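Local coordinates for Sn-glycerol-3-phosphate ABC transporter substrate-binding protein UspB (Mycobacterium tuberculosis, PDB 4MFI), which binds glycerophosphocholine as the substrate-binding subunit of an ABC transporter, to which it probably delivers the ligand for uptake, at residues G184-L187 / Q188-V191; I257-E260 / F261-I265; L399-I402 / G403-A407; F413-I416 / Q417-Q421. All coordinates share one frame; numbering follows the deposited sequence.

Interaction 1 (G184-L187 / Q188-V191); sequences GPEL and QRVV
Glu186 and Arg189 run side by side in the same direction and meet in a bidentate salt bridge. The guanidinium is used side-on: NE of Arg189 donates to OE1 of Glu186 at 3.0 Å, and NH2 of Arg189 to OE2 of Glu186 at 2.7 Å. Both bonds are nearly straight, and both oxygens lie in the guanidinium plane. The carboxylate, however, is turned by 46° against that plane, and each of its oxygens is met from above the carboxylate plane. Glu186 reaches its partner by a bend at chi2 (70°), Arg189 by one at chi3, while CG1 of Val190 lies 3.6 Å above one guanidinium face, toward its rim. The pair spans i to i+3 near the C-terminal end of helix 177-191, in the alpha/beta architecture of a periplasmic-binding-protein-type fold. Here Gly184 O accepts from Gln188 N at 2.8 Å, and Leu187 O from Val191 N at 3.1 Å. Toward the interior, buried Leu187 packs on Ala163 and Trp164 of helix 161-166, its CD2 4.4 Å from Val190 CG2. The amide of Gln188 leads away from this turn, its NE2 donating to the carbonyl of Arg195.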
loop_
_atom_site.group_PDB
_atom_site.type_symbol
_atom_site.label_atom_id
_atom_site.label_comp_id
_atom_site.label_asym_id
_atom_site.label_seq_id
_atom_site.Cartn_x
_atom_site.Cartn_y
_atom_site.Cartn_z
ATOM N N GLY A 184 15.348 -3.051 -21.563
ATOM C CA GLY A 184 15.761 -4.184 -20.749
ATOM C C GLY A 184 16.996 -4.928 -21.223
ATOM O O GLY A 184 17.938 -5.107 -20.451
ATOM N N PRO A 185 17.003 -5.379 -22.492
ATOM C CA PRO A 185 18.155 -6.148 -22.975
ATOM C C PRO A 185 19.466 -5.365 -22.946
ATOM O O PRO A 185 20.510 -5.957 -22.667
ATOM C CB PRO A 185 17.757 -6.495 -24.412
ATOM C CG PRO A 185 16.250 -6.621 -24.320
ATOM C CD PRO A 185 15.855 -5.481 -23.413
ATOM N N GLU A 186 19.425 -4.061 -23.206
ATOM C CA GLU A 186 20.651 -3.274 -23.102
ATOM C C GLU A 186 21.112 -3.155 -21.659
ATOM O O GLU A 186 22.306 -3.257 -21.370
ATOM C CB GLU A 186 20.491 -1.890 -23.733
ATOM C CG GLU A 186 21.743 -1.015 -23.646
ATOM C CD GLU A 186 22.902 -1.468 -24.532
ATOM O OE1 GLU A 186 22.839 -2.551 -25.157
ATOM O OE2 GLU A 186 23.892 -0.711 -24.599
ATOM N N LEU A 187 20.173 -2.945 -20.743
ATOM C CA LEU A 187 20.525 -2.939 -19.326
ATOM C C LEU A 187 21.104 -4.286 -18.901
ATOM O O LEU A 187 22.045 -4.339 -18.110
ATOM C CB LEU A 187 19.314 -2.570 -18.471
ATOM C CG LEU A 187 18.954 -1.082 -18.469
ATOM C CD1 LEU A 187 17.539 -0.899 -17.947
ATOM C CD2 LEU A 187 19.963 -0.295 -17.626
ATOM N N GLN A 188 20.569 -5.379 -19.437
ATOM C CA GLN A 188 21.121 -6.696 -19.122
ATOM C C GLN A 188 22.573 -6.837 -19.596
ATOM O O GLN A 188 23.413 -7.405 -18.892
ATOM C CB GLN A 188 20.256 -7.809 -19.723
ATOM C CG GLN A 188 20.720 -9.213 -19.360
ATOM C CD GLN A 188 20.681 -9.477 -17.867
ATOM O OE1 GLN A 188 19.650 -9.277 -17.218
ATOM N NE2 GLN A 188 21.803 -9.922 -17.311
ATOM N N ARG A 189 22.871 -6.324 -20.786
ATOM C CA ARG A 189 24.242 -6.347 -21.286
ATOM C C ARG A 189 25.166 -5.599 -20.334
ATOM O O ARG A 189 26.281 -6.060 -20.044
ATOM C CB ARG A 189 24.313 -5.710 -22.675
ATOM C CG ARG A 189 25.701 -5.756 -23.289
ATOM C CD ARG A 189 25.746 -5.051 -24.636
ATOM N NE ARG A 189 25.605 -3.603 -24.506
ATOM C CZ ARG A 189 26.594 -2.790 -24.154
ATOM N NH1 ARG A 189 27.800 -3.283 -23.889
ATOM N NH2 ARG A 189 26.377 -1.484 -24.061
ATOM N N VAL A 190 24.725 -4.439 -19.850
ATOM C CA VAL A 190 25.648 -3.620 -19.069
ATOM C C VAL A 190 25.807 -4.078 -17.623
ATOM O O VAL A 190 26.788 -3.710 -16.984
ATOM C CB VAL A 190 25.352 -2.095 -19.137
ATOM C CG1 VAL A 190 25.301 -1.612 -20.583
ATOM C CG2 VAL A 190 24.088 -1.753 -18.398
ATOM N N VAL A 191 24.876 -4.874 -17.089
ATOM C CA VAL A 191 25.085 -5.393 -15.731
ATOM C C VAL A 191 25.941 -6.669 -15.710
ATOM O O VAL A 191 26.611 -6.959 -14.718
ATOM C CB VAL A 191 23.770 -5.606 -14.917
ATOM C CG1 VAL A 191 23.039 -4.285 -14.704
ATOM C CG2 VAL A 191 22.870 -6.674 -15.560
#

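Interaction 2 (I257-E260 / F261-I265); sequences IANE and FATGI
Thr263 turns back on Asn259 at the end of helix 257-262, and each atom of its side chain meets the carbonyl of that residue. CB lies 3.4 Å from Asn259 O. From there OG1 takes the place between the backbone N and the carbonyl carbon (chi1 57°), which lets it donate to Asn259 O at 2.8 Å. The methyl CG2, beside the backbone N, lies 3.3 Å from the same oxygen and 4.0 Å from Asn259 ND2. Because Thr263 N also donates to Asn259 O, at 3.0 Å, one carbonyl is gripped twice, the hydroxyl and the amide arriving from opposite faces of its plane. The chain then leaves the helix through a Schellman motif: Gly264 adopts positive phi (95°), Gly264 N donates to Phe261 O at 3.0 Å, and Ile265 N makes a weak bond to Glu260 O at 2.9 Å. Beside this turn, CB of Glu260 and CB of Ile265 approach each other, while the carboxylate of Glu260 reaches back to Asn255 N. The short helix joins strand 251-254 to strand 268-272: Ile257 packs on Ala269 and Ala271 of the latter strand, and Phe261 and Ala262 lie against Ile279 and Ser282 of helix 276-282.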
loop_
_atom_site.group_PDB
_atom_site.type_symbol
_atom_site.label_atom_id
_atom_site.label_comp_id
_atom_site.label_asym_id
_atom_site.label_seq_id
_atom_site.Cartn_x
_atom_site.Cartn_y
_atom_site.Cartn_z
ATOM N N ILE A 257 13.902 -7.962 -2.536
ATOM C CA ILE A 257 14.038 -7.051 -3.661
ATOM C C ILE A 257 14.773 -5.749 -3.328
ATOM O O ILE A 257 15.617 -5.300 -4.106
ATOM C CB ILE A 257 12.671 -6.789 -4.346
ATOM C CG1 ILE A 257 12.866 -6.110 -5.700
ATOM C CG2 ILE A 257 11.718 -6.009 -3.433
ATOM C CD1 ILE A 257 11.609 -6.091 -6.526
ATOM N N ALA A 258 14.475 -5.157 -2.178
ATOM C CA ALA A 258 15.124 -3.906 -1.792
ATOM C C ALA A 258 16.617 -4.129 -1.619
ATOM O O ALA A 258 17.440 -3.333 -2.078
ATOM C CB ALA A 258 14.520 -3.364 -0.517
ATOM N N ASN A 259 16.961 -5.220 -0.955
ATOM C CA ASN A 259 18.353 -5.579 -0.762
ATOM C C ASN A 259 19.079 -5.964 -2.061
ATOM O O ASN A 259 20.246 -5.617 -2.258
ATOM C CB ASN A 259 18.440 -6.701 0.259
ATOM C CG ASN A 259 19.790 -6.808 0.866
ATOM O OD1 ASN A 259 20.208 -5.950 1.645
ATOM N ND2 ASN A 259 20.497 -7.863 0.514
ATOM N N GLU A 260 18.402 -6.685 -2.947
ATOM C CA GLU A 260 19.021 -7.030 -4.226
ATOM C C GLU A 260 19.284 -5.791 -5.069
ATOM O O GLU A 260 20.280 -5.721 -5.790
ATOM C CB GLU A 260 18.179 -8.053 -4.992
ATOM C CG GLU A 260 18.273 -9.455 -4.403
ATOM C CD GLU A 260 17.632 -10.508 -5.282
ATOM O OE1 GLU A 260 17.507 -10.282 -6.504
ATOM O OE2 GLU A 260 17.255 -11.570 -4.747
ATOM N N PHE A 261 18.400 -4.806 -4.979
ATOM C CA PHE A 261 18.660 -3.543 -5.648
ATOM C C PHE A 261 19.819 -2.794 -4.979
ATOM O O PHE A 261 20.752 -2.342 -5.651
ATOM C CB PHE A 261 17.423 -2.640 -5.695
ATOM C CG PHE A 261 17.711 -1.312 -6.316
ATOM C CD1 PHE A 261 17.839 -1.201 -7.695
ATOM C CD2 PHE A 261 17.926 -0.188 -5.531
ATOM C CE1 PHE A 261 18.150 0.010 -8.287
ATOM C CE2 PHE A 261 18.239 1.029 -6.113
ATOM C CZ PHE A 261 18.344 1.130 -7.495
ATOM N N ALA A 262 19.749 -2.646 -3.659
ATOM C CA ALA A 262 20.742 -1.853 -2.931
ATOM C C ALA A 262 22.163 -2.390 -3.040
ATOM O O ALA A 262 23.116 -1.620 -2.958
ATOM C CB ALA A 262 20.343 -1.706 -1.466
ATOM N N THR A 263 22.307 -3.701 -3.218
ATOM C CA THR A 263 23.628 -4.318 -3.305
ATOM C C THR A 263 24.114 -4.412 -4.746
ATOM O O THR A 263 25.235 -4.858 -4.998
ATOM C CB THR A 263 23.660 -5.730 -2.669
ATOM O OG1 THR A 263 22.681 -6.565 -3.298
ATOM C CG2 THR A 263 23.370 -5.653 -1.187
ATOM N N GLY A 264 23.270 -4.017 -5.695
ATOM C CA GLY A 264 23.690 -3.937 -7.082
ATOM C C GLY A 264 23.402 -5.151 -7.948
ATOM O O GLY A 264 23.867 -5.217 -9.086
ATOM N N ILE A 265 22.644 -6.113 -7.430
ATOM C CA ILE A 265 22.300 -7.299 -8.212
ATOM C C ILE A 265 21.297 -6.957 -9.326
ATOM O O ILE A 265 21.333 -7.547 -10.412
ATOM C CB ILE A 265 21.712 -8.408 -7.312
ATOM C CG1 ILE A 265 22.671 -8.743 -6.166
ATOM C CG2 ILE A 265 21.388 -9.661 -8.130
ATOM C CD1 ILE A 265 24.081 -9.079 -6.618
#

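Interaction 3 (L399-I402 / G403-A407)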
loop_
_atom_site.group_PDB
_atom_site.type_symbol
_atom_site.label_atom_id
_atom_site.label_comp_id
_atom_site.label_asym_id
_atom_site.label_seq_id
_atom_site.Cartn_x
_atom_site.Cartn_y
_atom_site.Cartn_z
ATOM N N LEU A 399 1.559 -15.515 -10.024
ATOM C CA LEU A 399 2.600 -14.709 -10.650
ATOM C C LEU A 399 3.988 -15.271 -10.351
ATOM O O LEU A 399 4.868 -15.264 -11.221
ATOM C CB LEU A 399 2.490 -13.256 -10.192
ATOM C CG LEU A 399 1.269 -12.524 -10.752
ATOM C CD1 LEU A 399 0.999 -11.242 -9.966
ATOM C CD2 LEU A 399 1.459 -12.220 -12.238
ATOM N N GLU A 400 4.189 -15.781 -9.138
ATOM C CA GLU A 400 5.485 -16.353 -8.801
ATOM C C GLU A 400 5.742 -17.642 -9.589
ATOM O O GLU A 400 6.876 -17.913 -9.972
ATOM C CB GLU A 400 5.628 -16.586 -7.296
ATOM C CG GLU A 400 7.074 -16.816 -6.873
ATOM C CD GLU A 400 7.207 -17.167 -5.406
ATOM O OE1 GLU A 400 6.777 -18.275 -5.017
ATOM O OE2 GLU A 400 7.748 -16.340 -4.636
ATOM N N SER A 401 4.690 -18.421 -9.832
ATOM C CA SER A 401 4.804 -19.640 -10.633
ATOM C C SER A 401 5.165 -19.318 -12.085
ATOM O O SER A 401 6.000 -19.988 -12.695
ATOM C CB SER A 401 3.492 -20.422 -10.580
ATOM O OG SER A 401 3.567 -21.616 -11.338
ATOM N N ILE A 402 4.529 -18.288 -12.634
ATOM C CA ILE A 402 4.859 -17.802 -13.970
ATOM C C ILE A 402 6.318 -17.342 -14.001
ATOM O O ILE A 402 7.076 -17.689 -14.914
ATOM C CB ILE A 402 3.909 -16.659 -14.394
ATOM C CG1 ILE A 402 2.488 -17.203 -14.587
ATOM C CG2 ILE A 402 4.386 -15.983 -15.668
ATOM C CD1 ILE A 402 1.414 -16.112 -14.571
ATOM N N GLY A 403 6.723 -16.601 -12.970
ATOM C CA GLY A 403 8.074 -16.064 -12.894
ATOM C C GLY A 403 9.174 -17.090 -12.660
ATOM O O GLY A 403 10.181 -17.092 -13.374
ATOM N N LEU A 404 9.004 -17.953 -11.659
ATOM C CA LEU A 404 10.052 -18.915 -11.307
ATOM C C LEU A 404 10.069 -20.158 -12.181
ATOM O O LEU A 404 11.132 -20.724 -12.430
ATOM C CB LEU A 404 9.927 -19.356 -9.848
ATOM C CG LEU A 404 10.219 -18.302 -8.786
ATOM C CD1 LEU A 404 9.982 -18.891 -7.413
ATOM C CD2 LEU A 404 11.649 -17.808 -8.907
ATOM N N ARG A 405 8.896 -20.597 -12.628
ATOM C CA ARG A 405 8.791 -21.885 -13.311
ATOM C C ARG A 405 8.340 -21.758 -14.760
ATOM O O ARG A 405 8.182 -22.765 -15.460
ATOM C CB ARG A 405 7.851 -22.811 -12.541
ATOM C CG ARG A 405 8.377 -23.173 -11.167
ATOM C CD ARG A 405 7.563 -24.287 -10.529
ATOM N NE ARG A 405 6.568 -23.789 -9.581
ATOM C CZ ARG A 405 5.294 -23.549 -9.881
ATOM N NH1 ARG A 405 4.844 -23.753 -11.116
ATOM N NH2 ARG A 405 4.470 -23.104 -8.945
ATOM N N GLY A 406 8.137 -20.526 -15.212
ATOM C CA GLY A 406 7.714 -20.291 -16.580
ATOM C C GLY A 406 6.337 -20.837 -16.892
ATOM O O GLY A 406 6.050 -21.170 -18.041
ATOM N N ALA A 407 5.480 -20.936 -15.879
ATOM C CA ALA A 407 4.113 -21.399 -16.103
ATOM C C ALA A 407 3.415 -20.535 -17.154
ATOM O O ALA A 407 3.713 -19.340 -17.310
ATOM C CB ALA A 407 3.326 -21.395 -14.804
#
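This is a local contact at the C-terminal end of helix 391-405, where the last turn unwinds through a glycine of positive phi into the short link before helix 409-427. The two helices form a helical hairpin in the C-terminal part of this alpha/beta binding protein. Gly406 has phi 65°, and beyond it Ala407 N folds back to make a long, weak bond to Ser401 O at 3.4 Å. The same oxygen also accepts from Arg405 N at 3.0 Å. One residue earlier the helix is still regular, Leu404 N donating to Glu400 O at 2.7 Å. The side chains of Glu400 and Leu404 run alongside each other, CG of the glutamate lying 3.6 Å from CD1 of the leucine. The carboxylate itself is held by Ala203 N. Arg405, bent at chi3, lays its guanidinium across Ser401, whose CA sits 3.7 Å above one face near the rim. On the buried side Ile402 faces helix 232-245, touching Tyr241 and Arg242, and the imidazole of His246 donates from NE2 to the carbonyl of Ile402. CG1 of Ile402, placed beside the backbone N by chi1 of -68°, ends 3.7 Å from Ala407 O and 4.3 Å from Ala407 CB.

Interaction 4 (F413-I416 / Q417-Q421); sequences FTNI and QKRLQ
The guanidinium of Arg419 has the Asn415 amide at its edge, near its plane, the two flat groups turned 35° from each other. The aliphatic part of the arginine passes the backbone of Asn415, CG of Arg419 lying 3.5 Å from Asn415 O, and the two side chains cross at an angle. On the next strip of the helix, Ile416 and Leu420 lie side by side and point the same way: CG2 of Ile416 touches CD1 of Leu420 at 3.6 Å. These residues belong to successive turns of helix 409-427, the second arm of a helical hairpin, and its regular i to i+4 bonds include Leu420 N to Ile416 O at 2.8 Å. Both apolar side chains are buried against Ile394 of helix 391-405. Across the helix, Lys418 runs alongside Thr414. Its chain is extended until chi4 (52°), where a bend brings NZ to 3.3 Å from CG2 of Thr414. A water also links the pair, donating to Thr414 O at 3.0 Å and accepting from Lys418 NZ at 3.1 Å. That carbonyl thus receives the water as well as Lys418 N, which donates at 3.1 Å. The Thr414 hydroxyl bonds to the carbonyl of Thr410, and Gln417 OE1 accepts from Thr230 N.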
loop_
_atom_site.group_PDB
_atom_site.type_symbol
_atom_site.label_atom_id
_atom_site.label_comp_id
_atom_site.label_asym_id
_atom_site.label_seq_id
_atom_site.Cartn_x
_atom_site.Cartn_y
_atom_site.Cartn_z
ATOM N N PHE A 413 -3.681 -17.955 -15.013
ATOM C CA PHE A 413 -4.731 -16.976 -14.732
ATOM C C PHE A 413 -6.135 -17.597 -14.754
ATOM O O PHE A 413 -7.001 -17.207 -13.970
ATOM C CB PHE A 413 -4.661 -15.781 -15.693
ATOM C CG PHE A 413 -3.549 -14.799 -15.386
ATOM C CD1 PHE A 413 -2.591 -15.071 -14.416
ATOM C CD2 PHE A 413 -3.484 -13.585 -16.057
ATOM C CE1 PHE A 413 -1.579 -14.148 -14.137
ATOM C CE2 PHE A 413 -2.481 -12.666 -15.791
ATOM C CZ PHE A 413 -1.524 -12.944 -14.828
ATOM N N THR A 414 -6.359 -18.563 -15.643
ATOM C CA THR A 414 -7.651 -19.239 -15.716
ATOM C C THR A 414 -7.929 -20.060 -14.458
ATOM O O THR A 414 -9.030 -19.990 -13.901
ATOM C CB THR A 414 -7.742 -20.129 -16.971
ATOM O OG1 THR A 414 -7.576 -19.313 -18.140
ATOM C CG2 THR A 414 -9.077 -20.853 -17.040
ATOM N N ASN A 415 -6.935 -20.827 -14.010
ATOM C CA ASN A 415 -7.055 -21.617 -12.780
ATOM C C ASN A 415 -7.294 -20.712 -11.584
ATOM O O ASN A 415 -8.151 -20.980 -10.743
ATOM C CB ASN A 415 -5.799 -22.485 -12.536
ATOM C CG ASN A 415 -5.737 -23.086 -11.106
ATOM O OD1 ASN A 415 -6.334 -24.133 -10.838
ATOM N ND2 ASN A 415 -4.995 -22.433 -10.199
ATOM N N ILE A 416 -6.516 -19.642 -11.503
ATOM C CA ILE A 416 -6.652 -18.717 -10.389
ATOM C C ILE A 416 -8.024 -18.064 -10.390
ATOM O O ILE A 416 -8.664 -17.968 -9.338
ATOM C CB ILE A 416 -5.547 -17.667 -10.399
ATOM C CG1 ILE A 416 -4.229 -18.321 -9.996
ATOM C CG2 ILE A 416 -5.886 -16.514 -9.466
ATOM C CD1 ILE A 416 -3.053 -17.436 -10.219
ATOM N N GLN A 417 -8.496 -17.635 -11.561
ATOM C CA GLN A 417 -9.812 -16.999 -11.619
ATOM C C GLN A 417 -10.925 -17.934 -11.141
ATOM O O GLN A 417 -11.834 -17.504 -10.430
ATOM C CB GLN A 417 -10.126 -16.437 -13.014
ATOM C CG GLN A 417 -11.484 -15.740 -13.058
ATOM C CD GLN A 417 -11.620 -14.719 -14.173
ATOM O OE1 GLN A 417 -10.680 -14.003 -14.496
ATOM N NE2 GLN A 417 -12.816 -14.619 -14.736
ATOM N N LYS A 418 -10.853 -19.211 -11.512
ATOM C CA LYS A 418 -11.850 -20.176 -11.049
ATOM C C LYS A 418 -11.825 -20.319 -9.527
ATOM O O LYS A 418 -12.873 -20.349 -8.874
ATOM C CB LYS A 418 -11.632 -21.541 -11.713
ATOM C CG LYS A 418 -11.976 -21.570 -13.191
ATOM C CD LYS A 418 -11.616 -22.910 -13.825
ATOM C CE LYS A 418 -12.263 -23.068 -15.197
ATOM N NZ LYS A 418 -12.004 -21.917 -16.103
ATOM N N ARG A 419 -10.628 -20.389 -8.956
ATOM C CA ARG A 419 -10.495 -20.506 -7.504
ATOM C C ARG A 419 -10.991 -19.260 -6.785
ATOM O O ARG A 419 -11.676 -19.352 -5.761
ATOM C CB ARG A 419 -9.046 -20.825 -7.124
ATOM C CG ARG A 419 -8.670 -22.252 -7.544
ATOM C CD ARG A 419 -7.197 -22.496 -7.547
ATOM N NE ARG A 419 -6.599 -22.233 -6.249
ATOM C CZ ARG A 419 -5.398 -21.690 -6.095
ATOM N NH1 ARG A 419 -4.922 -21.479 -4.881
ATOM N NH2 ARG A 419 -4.679 -21.346 -7.160
ATOM N N LEU A 420 -10.637 -18.100 -7.319
ATOM C CA LEU A 420 -11.069 -16.832 -6.736
ATOM C C LEU A 420 -12.584 -16.660 -6.819
ATOM O O LEU A 420 -13.206 -16.122 -5.900
ATOM C CB LEU A 420 -10.376 -15.655 -7.427
ATOM C CG LEU A 420 -8.856 -15.538 -7.244
ATOM C CD1 LEU A 420 -8.346 -14.309 -7.992
ATOM C CD2 LEU A 420 -8.470 -15.472 -5.778
ATOM N N GLN A 421 -13.185 -17.110 -7.921
ATOM C CA GLN A 421 -14.631 -16.992 -8.092
ATOM C C GLN A 421 -15.361 -17.794 -7.015
ATOM O O GLN A 421 -16.322 -17.311 -6.411
ATOM C CB GLN A 421 -15.055 -17.478 -9.481
ATOM C CG GLN A 421 -16.512 -17.167 -9.793
ATOM C CD GLN A 421 -16.732 -15.693 -10.007
ATOM O OE1 GLN A 421 -16.116 -15.092 -10.887
ATOM N NE2 GLN A 421 -17.610 -15.095 -9.205
HETATM O O HOH W 1 -11.557 -18.989 -15.165
#

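Overall arrangement
From the N terminus the four contacts come in series; each spans adjoining residues, so none encloses a long loop, and none nests with or crosses another. Interaction 1 lies near the end of helix 177-191 and interaction 2 on helix 257-262, their centres 16 Å apart without touching. Arg195 connects their surroundings, bonding to Gln188 and Val191 of interaction 1 and to Gly264 of interaction 2. Much later in the chain, interaction 3 ends helix 391-405 and interaction 4 occupies the middle of helix 409-427. These two meet directly: Ile402 CD1 packs on Phe413 CE1 at 3.6 Å, and Leu399 CD2 lies 4.0 Å from Phe413 CZ, joining the paired C-terminal helices.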